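Local coordinates for purine catabolism protein pucG (Bacillus subtilis, PDB 3ISL) that catalyses the pyridoxal-phosphate-dependent transamination of (S)-ureidoglycine with glyoxylate, giving oxalurate and glycine at the end of purine breakdown, at residues T13-G18 with I364-Y369; L56-N61 with E181-E186; I91-R96 with M114-W119; G150-L155 with K320-T325; R312-D317 with C326-G331. All coordinates share one frame; numbering follows the deposited sequence.

Contact 1: residues T13-G18 with I364-Y369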
# COMPACT_ATOMS: atom_id res chain seq x y z
N THR A 13 -7.75 -14.59 -18.44
CA THR A 13 -7.58 -13.65 -19.52
C THR A 13 -8.28 -12.41 -19.04
O THR A 13 -9.49 -12.39 -19.02
CB THR A 13 -8.28 -14.18 -20.74
OG1 THR A 13 -7.59 -15.38 -21.13
CG2 THR A 13 -8.26 -13.15 -21.89
N ILE A 14 -7.56 -11.36 -18.71
CA ILE A 14 -8.22 -10.23 -18.04
C ILE A 14 -8.47 -9.07 -18.97
O ILE A 14 -7.52 -8.40 -19.46
CB ILE A 14 -7.46 -9.71 -16.80
CG1 ILE A 14 -7.29 -10.84 -15.79
CG2 ILE A 14 -8.27 -8.51 -16.16
CD1 ILE A 14 -6.39 -10.47 -14.52
N MET A 15 -9.76 -8.82 -19.17
CA MET A 15 -10.18 -7.80 -20.09
C MET A 15 -11.17 -6.83 -19.41
O MET A 15 -12.15 -6.40 -20.04
CB MET A 15 -10.79 -8.48 -21.39
CG MET A 15 -9.66 -9.15 -22.30
SD MET A 15 -8.21 -8.07 -22.73
CE MET A 15 -8.71 -7.40 -24.32
N THR A 16 -10.91 -6.50 -18.15
CA THR A 16 -11.66 -5.48 -17.42
C THR A 16 -10.87 -4.16 -17.53
O THR A 16 -9.76 -4.16 -18.05
CB THR A 16 -11.71 -5.82 -15.94
OG1 THR A 16 -10.36 -5.78 -15.40
CG2 THR A 16 -12.34 -7.21 -15.72
N PRO A 17 -11.44 -3.05 -17.01
CA PRO A 17 -10.65 -1.82 -16.83
C PRO A 17 -9.73 -1.77 -15.59
O PRO A 17 -9.31 -0.68 -15.19
CB PRO A 17 -11.74 -0.72 -16.73
CG PRO A 17 -12.98 -1.28 -17.41
CD PRO A 17 -12.90 -2.79 -17.00
N GLY A 18 -9.38 -2.92 -15.02
CA GLY A 18 -8.42 -3.01 -13.94
C GLY A 18 -8.99 -3.77 -12.77
O GLY A 18 -10.19 -3.74 -12.54
N ILE A 364 -15.25 -3.45 -21.50
CA ILE A 364 -14.13 -4.31 -21.84
C ILE A 364 -12.91 -3.37 -21.86
O ILE A 364 -12.91 -2.41 -22.63
CB ILE A 364 -14.31 -5.01 -23.15
CG1 ILE A 364 -15.66 -5.78 -23.17
CG2 ILE A 364 -13.04 -5.90 -23.52
CD1 ILE A 364 -15.97 -6.55 -24.47
N GLY A 365 -11.94 -3.65 -20.99
CA GLY A 365 -10.68 -2.88 -20.87
C GLY A 365 -9.69 -3.45 -21.87
O GLY A 365 -9.72 -4.68 -22.16
N THR A 366 -8.87 -2.59 -22.49
CA THR A 366 -7.76 -3.04 -23.36
C THR A 366 -6.60 -2.18 -22.86
O THR A 366 -6.27 -1.21 -23.48
CB THR A 366 -8.01 -2.74 -24.90
OG1 THR A 366 -8.56 -1.43 -25.04
CG2 THR A 366 -8.98 -3.73 -25.51
N MET A 367 -6.04 -2.52 -21.70
CA MET A 367 -5.03 -1.71 -21.04
C MET A 367 -3.71 -2.46 -20.85
O MET A 367 -3.73 -3.61 -20.38
CB MET A 367 -5.52 -1.37 -19.59
CG MET A 367 -6.82 -0.49 -19.54
SD MET A 367 -7.43 -0.48 -17.87
CE MET A 367 -8.28 1.12 -17.84
N GLY A 368 -2.56 -1.80 -21.11
CA GLY A 368 -1.32 -2.39 -20.74
C GLY A 368 -1.06 -3.74 -21.39
O GLY A 368 -1.30 -3.94 -22.60
N TYR A 369 -0.58 -4.69 -20.59
CA TYR A 369 -0.19 -6.00 -21.13
C TYR A 369 -1.41 -6.77 -21.66
O TYR A 369 -1.26 -7.63 -22.51
CB TYR A 369 0.49 -6.83 -20.04
CG TYR A 369 1.10 -8.09 -20.63
CD1 TYR A 369 2.26 -8.01 -21.45
CD2 TYR A 369 0.51 -9.32 -20.44
CE1 TYR A 369 2.81 -9.13 -22.03
CE2 TYR A 369 1.05 -10.47 -21.04
CZ TYR A 369 2.19 -10.36 -21.84
OH TYR A 369 2.75 -11.50 -22.41
O HOH W 1 -7.58 -4.70 -20.11
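The Met15 carbonyl is the flat group that binds the two segments: Gly365 N stands above its plane, 61° out of it, and donates a hydrogen bond to Met15 O at 2.9 Å. Ile364 CG2 also reaches that oxygen, 3.6 Å away. One residue on, Gly365 CA meets Thr16 O at 3.2 Å in a CA-H...O contact; a side chain at this glycine would collide with that oxygen. A bend at chi3 (-94°) brings Met15 CE to Thr366 CG2 at 3.9 Å. Farther along, Met367 SD lies 3.3 Å from Pro17 O, while Met367 CE packs on Pro17 CB. Thr16 OG1 accepts from Gly18 N in an ST turn, and a water links Thr16 O to Met367 N. The side chain of Met367 is about 4 Å from that of Lys198, the cofactor-attachment lysine, unlinked in this structure. Backbone oxygens thus meet N-H, C-H and sulfur in turn, a close fit that joins the N-terminal segment to the end of strand 361-365 beside the active site.

Contact 2: residues L56-N61 with E181-E186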
# COMPACT_ATOMS: atom_id res chain seq x y z
N LEU A 56 7.22 9.59 -17.81
CA LEU A 56 5.95 8.95 -17.95
C LEU A 56 4.91 10.03 -17.93
O LEU A 56 4.02 9.97 -18.71
CB LEU A 56 5.67 8.04 -16.75
CG LEU A 56 4.65 6.91 -16.79
CD1 LEU A 56 3.87 6.71 -15.48
CD2 LEU A 56 3.82 6.77 -17.97
N PHE A 57 5.02 10.98 -16.99
CA PHE A 57 4.02 12.06 -16.86
C PHE A 57 4.21 13.23 -17.81
O PHE A 57 3.37 14.16 -17.81
CB PHE A 57 3.95 12.60 -15.42
CG PHE A 57 3.17 11.73 -14.45
CD1 PHE A 57 1.76 11.66 -14.49
CD2 PHE A 57 3.86 11.05 -13.43
CE1 PHE A 57 1.05 10.89 -13.57
CE2 PHE A 57 3.16 10.27 -12.49
CZ PHE A 57 1.77 10.20 -12.53
N GLN A 58 5.28 13.19 -18.60
CA GLN A 58 5.70 14.25 -19.51
C GLN A 58 5.84 15.52 -18.75
O GLN A 58 5.15 16.55 -19.07
CB GLN A 58 4.79 14.37 -20.77
CG GLN A 58 4.68 13.00 -21.50
CD GLN A 58 3.91 13.05 -22.84
OE1 GLN A 58 3.06 12.19 -23.13
NE2 GLN A 58 4.20 14.04 -23.66
N THR A 59 6.76 15.49 -17.74
CA THR A 59 6.98 16.66 -16.90
C THR A 59 8.43 16.85 -16.47
O THR A 59 9.22 15.89 -16.38
CB THR A 59 6.11 16.60 -15.63
OG1 THR A 59 6.24 17.83 -14.93
CG2 THR A 59 6.55 15.44 -14.65
N LYS A 60 8.78 18.10 -16.19
CA LYS A 60 10.07 18.42 -15.62
C LYS A 60 10.03 18.51 -14.10
O LYS A 60 11.07 18.85 -13.47
CB LYS A 60 10.59 19.75 -16.20
CG LYS A 60 10.80 19.66 -17.71
CD LYS A 60 11.75 18.51 -18.11
CE LYS A 60 11.86 18.44 -19.66
NZ LYS A 60 11.85 17.03 -20.15
N ASN A 61 8.86 18.30 -13.51
CA ASN A 61 8.67 18.52 -12.06
C ASN A 61 9.75 17.80 -11.25
O ASN A 61 10.00 16.59 -11.49
CB ASN A 61 7.33 17.92 -11.58
CG ASN A 61 6.13 18.75 -11.96
OD1 ASN A 61 6.24 19.94 -12.23
ND2 ASN A 61 4.93 18.11 -11.97
N GLU A 181 -2.55 9.66 -23.88
CA GLU A 181 -1.67 10.79 -23.68
C GLU A 181 -1.97 11.42 -22.36
O GLU A 181 -3.11 11.72 -22.09
CB GLU A 181 -1.96 11.85 -24.75
CG GLU A 181 -0.91 11.95 -25.75
CD GLU A 181 -1.20 13.12 -26.65
OE1 GLU A 181 -2.05 13.99 -26.27
OE2 GLU A 181 -0.62 13.13 -27.76
N VAL A 182 -0.96 11.62 -21.53
CA VAL A 182 -1.09 12.60 -20.44
C VAL A 182 0.07 13.58 -20.45
O VAL A 182 1.20 13.19 -20.47
CB VAL A 182 -1.61 12.05 -19.05
CG1 VAL A 182 -1.93 10.61 -19.00
CG2 VAL A 182 -1.04 12.72 -17.76
N LYS A 183 -0.22 14.87 -20.51
CA LYS A 183 0.89 15.76 -20.71
C LYS A 183 0.81 16.77 -19.59
O LYS A 183 0.13 17.78 -19.72
CB LYS A 183 0.81 16.40 -22.14
CG LYS A 183 0.74 15.39 -23.31
CD LYS A 183 0.44 16.21 -24.65
CE LYS A 183 1.27 15.73 -25.87
NZ LYS A 183 0.96 16.63 -27.17
N VAL A 184 1.45 16.50 -18.46
CA VAL A 184 1.26 17.40 -17.37
C VAL A 184 1.82 18.81 -17.55
O VAL A 184 1.14 19.76 -17.13
CB VAL A 184 1.42 16.84 -15.88
CG1 VAL A 184 1.03 15.33 -15.68
CG2 VAL A 184 2.63 17.38 -15.13
N ASP A 185 3.02 18.97 -18.10
CA ASP A 185 3.50 20.34 -18.37
C ASP A 185 2.67 21.07 -19.40
O ASP A 185 2.19 22.19 -19.14
CB ASP A 185 4.99 20.40 -18.71
CG ASP A 185 5.85 20.07 -17.49
OD1 ASP A 185 5.26 19.83 -16.42
OD2 ASP A 185 7.07 20.01 -17.58
N GLU A 186 2.46 20.41 -20.53
CA GLU A 186 1.72 21.04 -21.62
C GLU A 186 0.29 21.44 -21.24
O GLU A 186 -0.22 22.42 -21.74
CB GLU A 186 1.67 20.14 -22.85
CG GLU A 186 2.76 20.49 -23.80
CD GLU A 186 2.67 19.73 -25.15
OE1 GLU A 186 3.67 19.01 -25.45
OE2 GLU A 186 1.62 19.85 -25.86
O HOH W 2 3.67 17.90 -21.06
O HOH W 3 4.83 21.37 -14.34
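Gln58 slants over the aliphatic part of Lys183, its NE2 3.7 Å from Lys183 CG. Gln58, the first residue beyond helix 40-56, closes it with a Schellman motif, its positive phi turning the chain toward strand 63-68, and the loop that leads into strand 191-193 of the class-V aminotransferase sheet packs against this turn. The loops are tied by their backbones: Val184 N donates to Phe57 O at 3.1 Å, nearly along the C=O axis, and Asp185 N makes a weak bond to Gln58 O. Phe57 CD1 rests 3.9 Å from Val184 CG1, while Val182 CG2 sits at the ring edge; Ile177, Pro208 and Ala192 add to the surroundings of the ring. The Asp185 carboxylate spans Thr59 and Lys60. Thr59 OG1, set anti to its backbone N (chi1 -173°), donates to Asp185 OD1 at 2.7 Å, and Lys60 N donates to Asp185 OD2 at 2.9 Å. Both donors come from the syn side yet lie out of the carboxylate plane, by 34° and 28°. Thr59 OG1 works twice, since it also accepts from Asn61 N in an ST turn. Lys183, running out past Gln58, forms a salt bridge from NZ to Glu186 OE2 (3.5 Å) and a long one to Glu181. A water joins the loops once more: it donates to Gln58 O and accepts from Glu186 N, 2.8 Å from each.

Contact 3: residues I91-R96 with M114-W119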
# COMPACT_ATOMS: atom_id res chain seq x y z
N ILE A 91 -15.24 20.69 -8.59
CA ILE A 91 -15.06 19.35 -9.10
C ILE A 91 -16.11 19.12 -10.19
O ILE A 91 -17.28 18.94 -9.89
CB ILE A 91 -15.22 18.31 -7.99
CG1 ILE A 91 -14.37 18.72 -6.77
CG2 ILE A 91 -14.81 16.89 -8.51
CD1 ILE A 91 -14.45 17.79 -5.54
N PRO A 92 -15.68 19.12 -11.45
CA PRO A 92 -16.65 18.78 -12.48
C PRO A 92 -16.70 17.26 -12.58
O PRO A 92 -15.70 16.64 -12.86
CB PRO A 92 -16.05 19.40 -13.78
CG PRO A 92 -14.84 20.19 -13.37
CD PRO A 92 -14.39 19.55 -12.01
N ILE A 93 -17.88 16.69 -12.40
CA ILE A 93 -18.12 15.27 -12.29
C ILE A 93 -18.89 14.71 -13.48
O ILE A 93 -19.99 15.15 -13.79
CB ILE A 93 -18.91 15.02 -11.03
CG1 ILE A 93 -18.04 15.36 -9.80
CG2 ILE A 93 -19.39 13.53 -10.94
CD1 ILE A 93 -18.96 15.66 -8.57
N TYR A 94 -18.29 13.74 -14.18
CA TYR A 94 -19.02 13.14 -15.33
C TYR A 94 -19.05 11.60 -15.21
O TYR A 94 -19.47 10.87 -16.13
CB TYR A 94 -18.43 13.62 -16.66
CG TYR A 94 -16.96 13.32 -16.84
CD1 TYR A 94 -15.97 14.13 -16.24
CD2 TYR A 94 -16.55 12.20 -17.56
CE1 TYR A 94 -14.65 13.82 -16.40
CE2 TYR A 94 -15.24 11.89 -17.73
CZ TYR A 94 -14.29 12.69 -17.18
OH TYR A 94 -13.00 12.29 -17.35
N GLY A 95 -18.62 11.10 -14.05
CA GLY A 95 -18.75 9.68 -13.76
C GLY A 95 -18.46 9.35 -12.32
O GLY A 95 -18.36 10.24 -11.49
N ARG A 96 -18.32 8.05 -12.03
CA ARG A 96 -18.25 7.59 -10.66
C ARG A 96 -17.05 8.13 -9.90
O ARG A 96 -17.16 8.43 -8.73
CB ARG A 96 -18.28 6.05 -10.56
CG ARG A 96 -17.63 5.49 -9.26
CD ARG A 96 -16.96 4.09 -9.48
NE ARG A 96 -17.82 3.14 -10.28
CZ ARG A 96 -17.41 2.29 -11.25
NH1 ARG A 96 -16.12 2.19 -11.62
NH2 ARG A 96 -18.31 1.54 -11.87
N MET A 114 -19.73 21.36 -6.99
CA MET A 114 -19.73 20.36 -8.05
C MET A 114 -20.51 20.81 -9.27
O MET A 114 -21.48 21.56 -9.14
CB MET A 114 -20.12 18.96 -7.57
CG MET A 114 -21.44 18.77 -6.86
SD MET A 114 -21.42 17.14 -6.03
CE MET A 114 -21.38 17.60 -4.30
N LEU A 115 -20.02 20.44 -10.44
CA LEU A 115 -20.81 20.50 -11.64
C LEU A 115 -21.06 19.04 -12.01
O LEU A 115 -20.17 18.19 -11.78
CB LEU A 115 -20.03 21.14 -12.77
CG LEU A 115 -19.76 22.63 -12.83
CD1 LEU A 115 -18.55 22.89 -13.76
CD2 LEU A 115 -21.04 23.37 -13.30
N GLU A 116 -22.21 18.71 -12.58
CA GLU A 116 -22.45 17.32 -12.96
C GLU A 116 -23.09 17.26 -14.33
O GLU A 116 -24.05 17.99 -14.61
CB GLU A 116 -23.36 16.63 -11.95
CG GLU A 116 -22.80 16.52 -10.49
CD GLU A 116 -23.94 16.25 -9.48
OE1 GLU A 116 -24.68 17.19 -9.11
OE2 GLU A 116 -24.15 15.10 -9.05
N CYS A 117 -22.59 16.39 -15.20
CA CYS A 117 -23.26 16.15 -16.46
C CYS A 117 -23.67 14.70 -16.64
O CYS A 117 -23.28 13.83 -15.84
CB CYS A 117 -22.44 16.64 -17.68
SG CYS A 117 -20.91 15.76 -17.94
N GLU A 118 -24.42 14.45 -17.72
CA GLU A 118 -24.91 13.14 -18.02
C GLU A 118 -23.81 12.09 -18.20
O GLU A 118 -22.89 12.28 -18.99
CB GLU A 118 -25.79 13.15 -19.28
CG GLU A 118 -26.99 12.27 -19.07
CD GLU A 118 -27.64 11.73 -20.32
OE1 GLU A 118 -28.89 11.66 -20.31
OE2 GLU A 118 -26.94 11.32 -21.28
N TRP A 119 -23.99 10.95 -17.55
CA TRP A 119 -23.06 9.85 -17.70
C TRP A 119 -23.10 9.38 -19.15
O TRP A 119 -24.18 9.14 -19.70
CB TRP A 119 -23.32 8.72 -16.70
CG TRP A 119 -22.89 9.05 -15.32
CD1 TRP A 119 -22.75 10.30 -14.77
CD2 TRP A 119 -22.54 8.12 -14.29
NE1 TRP A 119 -22.35 10.19 -13.45
CE2 TRP A 119 -22.18 8.87 -13.14
CE3 TRP A 119 -22.48 6.72 -14.23
CZ2 TRP A 119 -21.79 8.27 -11.94
CZ3 TRP A 119 -22.05 6.12 -13.03
CH2 TRP A 119 -21.73 6.91 -11.91
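Trp119 CG is set anti to its own carbonyl carbon (chi1 -74°), and a small chi2 of 24° turns CD1 to within 3.6 Å of Tyr94 O. One face of the indole thus takes Tyr94 O and Gly95 CA. Gly95 CA is over the five-membered ring, 3.8 Å from its centroid, in a CH-pi contact, and Arg96 CB packs on Trp119 CH2. Cys117 SG, between its backbone N and carbonyl carbon (chi1 65°), presses on Tyr94 CB at 3.5 Å. Before these loops the chains are parallel strands, the two arms of a beta-alpha-beta crossover through helix 96-107. Ile91 O accepts from Leu115 N at 3.2 Å, Leu115 O from Ile93 N at 2.8 Å, and Ile93 O from Cys117 N at 3.2 Å. On the sheet face that carries Ile91, Ile93 and Glu116, Ile93 CD1 packs 3.6 Å from Met114 CB. Tyr94 OH is hydrogen-bonded to Val143 O. An alanine in place of Trp119 would probably open a gap beside Gly95 and leave the backbone leading into helix 96-107 without its aromatic cover. Arg96 N, close to the indole, is hydrogen-bonded to Ser148 OG, and the Arg96 side chain comes within about 6 Å of the bound pyridoxal phosphate. A polar ladder along the strands therefore gives way to aromatic cover over Gly95, just where the chain approaches the cofactor.

Contact 4: residues G150-L155 with K320-T325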
# COMPACT_ATOMS: atom_id res chain seq x y z
N GLY A 150 -16.63 5.28 -19.49
CA GLY A 150 -15.82 5.14 -20.71
C GLY A 150 -15.48 6.43 -21.44
O GLY A 150 -15.13 6.38 -22.62
N ARG A 151 -15.60 7.58 -20.77
CA ARG A 151 -15.33 8.88 -21.42
C ARG A 151 -14.02 9.41 -20.93
O ARG A 151 -13.67 9.17 -19.80
CB ARG A 151 -16.44 9.92 -21.15
CG ARG A 151 -17.82 9.49 -21.65
CD ARG A 151 -17.84 9.36 -23.18
NE ARG A 151 -17.64 8.03 -23.75
CZ ARG A 151 -18.37 6.97 -23.45
NH1 ARG A 151 -19.25 7.12 -22.49
NH2 ARG A 151 -18.23 5.80 -24.03
N ILE A 152 -13.28 10.01 -21.85
CA ILE A 152 -12.08 10.74 -21.57
C ILE A 152 -12.38 12.22 -21.83
O ILE A 152 -13.05 12.60 -22.83
CB ILE A 152 -10.84 10.17 -22.35
CG1 ILE A 152 -9.53 10.77 -21.83
CG2 ILE A 152 -10.99 10.27 -23.83
CD1 ILE A 152 -8.22 10.04 -22.42
N HIS A 153 -11.92 13.04 -20.89
CA HIS A 153 -12.18 14.52 -20.89
C HIS A 153 -10.96 15.35 -21.35
O HIS A 153 -9.86 15.11 -20.85
CB HIS A 153 -12.54 14.97 -19.47
CG HIS A 153 -13.41 16.17 -19.45
ND1 HIS A 153 -14.72 16.13 -19.02
CD2 HIS A 153 -13.20 17.42 -19.92
CE1 HIS A 153 -15.27 17.31 -19.19
NE2 HIS A 153 -14.37 18.11 -19.74
N PRO A 154 -11.14 16.32 -22.32
CA PRO A 154 -10.08 17.26 -22.68
C PRO A 154 -9.65 18.08 -21.45
O PRO A 154 -10.52 18.59 -20.66
CB PRO A 154 -10.77 18.18 -23.73
CG PRO A 154 -11.73 17.25 -24.38
CD PRO A 154 -12.29 16.46 -23.24
N LEU A 155 -8.35 18.17 -21.25
CA LEU A 155 -7.82 18.88 -20.07
C LEU A 155 -7.08 20.22 -20.31
O LEU A 155 -6.90 20.96 -19.36
CB LEU A 155 -6.92 17.95 -19.23
CG LEU A 155 -7.55 16.63 -18.76
CD1 LEU A 155 -6.48 15.87 -18.01
CD2 LEU A 155 -8.88 16.79 -17.94
N LYS A 320 -14.65 9.13 -26.58
CA LYS A 320 -14.54 7.76 -26.15
C LYS A 320 -13.14 7.52 -25.55
O LYS A 320 -12.14 7.75 -26.20
CB LYS A 320 -14.72 6.75 -27.27
CG LYS A 320 -14.61 5.27 -26.73
CD LYS A 320 -14.63 4.22 -27.90
CE LYS A 320 -14.40 2.82 -27.33
NZ LYS A 320 -12.97 2.68 -26.84
N MET A 321 -13.09 7.03 -24.33
CA MET A 321 -11.80 6.62 -23.75
C MET A 321 -11.18 5.46 -24.59
O MET A 321 -11.82 4.44 -24.79
CB MET A 321 -12.01 6.16 -22.30
CG MET A 321 -10.72 6.11 -21.47
SD MET A 321 -10.93 5.82 -19.66
CE MET A 321 -12.56 5.28 -19.62
N PRO A 322 -9.93 5.59 -25.03
CA PRO A 322 -9.43 4.55 -25.99
C PRO A 322 -9.31 3.16 -25.32
O PRO A 322 -9.63 2.14 -25.97
CB PRO A 322 -8.02 5.07 -26.42
CG PRO A 322 -8.08 6.59 -26.13
CD PRO A 322 -8.92 6.65 -24.80
N VAL A 323 -9.02 3.16 -24.02
CA VAL A 323 -8.72 1.91 -23.30
C VAL A 323 -9.90 1.21 -22.63
O VAL A 323 -9.71 0.19 -21.96
CB VAL A 323 -7.46 2.02 -22.37
CG1 VAL A 323 -6.23 2.50 -23.22
CG2 VAL A 323 -7.70 3.01 -21.20
N VAL A 324 -11.12 1.68 -22.87
CA VAL A 324 -12.28 1.00 -22.34
C VAL A 324 -13.29 1.08 -23.44
O VAL A 324 -13.36 2.08 -24.14
CB VAL A 324 -12.82 1.73 -21.06
CG1 VAL A 324 -14.14 1.18 -20.60
CG2 VAL A 324 -11.79 1.59 -19.89
N THR A 325 -14.09 0.03 -23.57
CA THR A 325 -15.10 -0.06 -24.59
C THR A 325 -16.36 -0.56 -23.92
O THR A 325 -16.34 -1.63 -23.29
CB THR A 325 -14.60 -1.06 -25.67
OG1 THR A 325 -13.54 -0.41 -26.32
CG2 THR A 325 -15.75 -1.38 -26.74
O HOH W 4 -15.49 3.78 -23.61
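This is a backbone bridge backed by apolar packing, between the short strand 151-152 and the loop that leads into strand 324-328, within about 7 Å of the bound pyridoxal phosphate at the Met321 side chain. Met321 N donates to Gly150 O at 2.7 Å, and the Met321 side chain folds back on the same residue: a chi3 of only 14° bends Met321 CE back to 3.4 Å from Gly150 CA. Ile152 points at the loop, its CG2 3.6 Å from Lys320 O and its CD1 facing Pro322 CD. The pairing is a single beta bridge, Arg151 with Lys320, and directly after it a type I turn from Met321 to Val324 leads the chain into strand 324-328, which pairs with strand 361-365. Lys320 runs out extended past that turn until chi4 (-70°) bends NZ back onto it. There NZ donates to Val324 O at 2.8 Å, to Met321 O at 2.9 Å and to Thr325 OG1; it also forms a salt bridge with Glu299 of helix 288-308, which would probably offset its charge. The Arg151 guanidinium keeps clear of that ammonium and meets Lys320 with its edge, NE lying 3.9 Å from CA. A water donates to both Gly150 O and Val324 O, 2.8 Å from each.

Contact 5: residues R312-D317 with C326-G331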
# COMPACT_ATOMS: atom_id res chain seq x y z
N ARG A 312 -23.88 -2.93 -30.01
CA ARG A 312 -23.69 -1.46 -30.06
C ARG A 312 -22.85 -0.95 -28.89
O ARG A 312 -22.88 -1.52 -27.79
CB ARG A 312 -25.04 -0.74 -30.05
CG ARG A 312 -26.22 -1.57 -30.58
CD ARG A 312 -27.15 -0.74 -31.42
NE ARG A 312 -26.87 -1.00 -32.83
CZ ARG A 312 -27.24 -0.22 -33.84
NH1 ARG A 312 -27.94 0.91 -33.64
NH2 ARG A 312 -26.91 -0.57 -35.08
N LEU A 313 -22.11 0.13 -29.10
CA LEU A 313 -21.39 0.78 -28.00
C LEU A 313 -22.27 1.82 -27.29
O LEU A 313 -23.06 2.51 -27.93
CB LEU A 313 -20.09 1.41 -28.51
CG LEU A 313 -19.11 0.43 -29.18
CD1 LEU A 313 -17.79 1.13 -29.54
CD2 LEU A 313 -18.86 -0.79 -28.30
N PHE A 314 -22.14 1.91 -25.98
CA PHE A 314 -22.69 3.01 -25.21
C PHE A 314 -21.83 4.27 -25.36
O PHE A 314 -20.58 4.19 -25.49
CB PHE A 314 -22.71 2.61 -23.73
CG PHE A 314 -22.98 3.75 -22.76
CD1 PHE A 314 -24.26 4.24 -22.59
CD2 PHE A 314 -21.95 4.29 -21.99
CE1 PHE A 314 -24.53 5.31 -21.68
CE2 PHE A 314 -22.20 5.33 -21.06
CZ PHE A 314 -23.47 5.84 -20.91
N GLY A 315 -22.50 5.43 -25.34
CA GLY A 315 -21.78 6.65 -24.99
C GLY A 315 -21.40 7.52 -26.16
O GLY A 315 -21.51 7.10 -27.33
N ASP A 316 -20.97 8.76 -25.83
CA ASP A 316 -20.63 9.80 -26.81
C ASP A 316 -19.34 9.37 -27.51
O ASP A 316 -18.28 9.32 -26.88
CB ASP A 316 -20.39 11.13 -26.08
CG ASP A 316 -20.48 12.34 -26.97
OD1 ASP A 316 -19.79 12.43 -28.02
OD2 ASP A 316 -21.25 13.25 -26.59
N ASP A 317 -19.47 9.07 -28.81
CA ASP A 317 -18.33 8.65 -29.64
C ASP A 317 -17.23 9.73 -29.73
O ASP A 317 -16.08 9.40 -29.95
CB ASP A 317 -18.79 8.14 -31.04
CG ASP A 317 -19.43 9.24 -31.91
OD1 ASP A 317 -19.12 10.46 -31.79
OD2 ASP A 317 -20.29 8.87 -32.75
N CYS A 326 -17.41 0.24 -23.97
CA CYS A 326 -18.65 -0.02 -23.23
C CYS A 326 -19.63 -0.62 -24.22
O CYS A 326 -20.06 0.06 -25.16
CB CYS A 326 -19.24 1.30 -22.65
SG CYS A 326 -18.13 2.15 -21.54
N VAL A 327 -19.97 -1.89 -24.00
CA VAL A 327 -20.80 -2.62 -24.94
C VAL A 327 -22.18 -2.71 -24.34
O VAL A 327 -22.33 -3.11 -23.18
CB VAL A 327 -20.25 -4.03 -25.20
CG1 VAL A 327 -21.16 -4.84 -26.21
CG2 VAL A 327 -18.78 -3.96 -25.67
N GLU A 328 -23.20 -2.35 -25.13
CA GLU A 328 -24.59 -2.36 -24.68
C GLU A 328 -25.07 -3.80 -24.57
O GLU A 328 -24.93 -4.59 -25.52
CB GLU A 328 -25.50 -1.49 -25.60
CG GLU A 328 -25.40 0.02 -25.28
CD GLU A 328 -26.17 0.98 -26.22
OE1 GLU A 328 -26.15 2.21 -25.91
OE2 GLU A 328 -26.79 0.52 -27.22
N ILE A 329 -25.60 -4.13 -23.39
CA ILE A 329 -26.27 -5.41 -23.14
C ILE A 329 -27.62 -5.41 -23.86
O ILE A 329 -28.51 -4.62 -23.58
CB ILE A 329 -26.44 -5.70 -21.62
CG1 ILE A 329 -25.05 -5.71 -20.92
CG2 ILE A 329 -27.23 -7.02 -21.38
CD1 ILE A 329 -25.10 -5.56 -19.38
N PRO A 330 -27.78 -6.32 -24.81
CA PRO A 330 -29.06 -6.39 -25.57
C PRO A 330 -30.25 -6.74 -24.68
O PRO A 330 -30.09 -7.46 -23.67
CB PRO A 330 -28.81 -7.50 -26.58
CG PRO A 330 -27.28 -7.84 -26.47
CD PRO A 330 -26.83 -7.40 -25.13
N GLY A 331 -31.44 -6.23 -25.01
CA GLY A 331 -32.66 -6.51 -24.22
C GLY A 331 -32.91 -8.00 -24.06
O GLY A 331 -32.66 -8.78 -25.00
O HOH W 5 -25.49 -4.16 -28.24
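Strand 324-328, already paired with strand 361-365, takes on a second antiparallel neighbour here, the segment around Leu313 that follows helix 288-308. Glu328 N donates to Arg312 O at 2.8 Å in an almost straight bond (172°). Two residues along, Phe314 N donates to Cys326 O at 2.9 Å, from above the carbonyl plane. Leu313 and Val327 are paired between these bonds, and Leu313 CD2 touches Val327 CG2 at 4.1 Å; Ile306 of helix 288-308 packs on both. Phe314 CG is anti to the backbone N (chi1 168°), and the ring turns its edge to Cys326 CB and Glu328 OE1. Glu328, extended beyond CG, touches the other segment at three points: Glu328 CG is 3.8 Å from Phe314 N, Glu328 OE1 is 3.6 Å from Phe314 CA, and Glu328 OE2 is 3.6 Å from Arg312 CB. Its charge does not pair with Arg312, whose NE stays 5.8 Å from OE2. An alanine at Glu328 would probably open a gap over the Leu313-Phe314 peptide and leave the Phe314 ring edge less confined. A water accepts from Arg312 N and donates to Glu328 O, extending the pairing past its last direct bond. One non-hydrogen-bonded pair, flanked by two N-H...O bonds, is the pattern of a short antiparallel bridge added to the side of a strand.

How the contacts relate
Contact 3 lies at one side of the mixed sheet, where strand 111-116 is outermost; contact 2 joins loops leading to strands 63-68 and 191-193, about 24 Å away between centres. Contacts 1, 4 and 5 gather round strands 324-328 and 361-365: contact 4 has its centre about 14 Å from those of the other two, and Ile364 N and Thr366 N probably bond to Thr325 O and Val323 O. Contact 4 also meets contact 3 at Tyr94 and His153. Along the chain, contacts 2 to 5 fall between the segments of contact 1, and contact 4 interleaves with contacts 2 and 5. Contacts 1, 3 and 4 thus converge near the cofactor, whereas contacts 2 and 5 lie farther out.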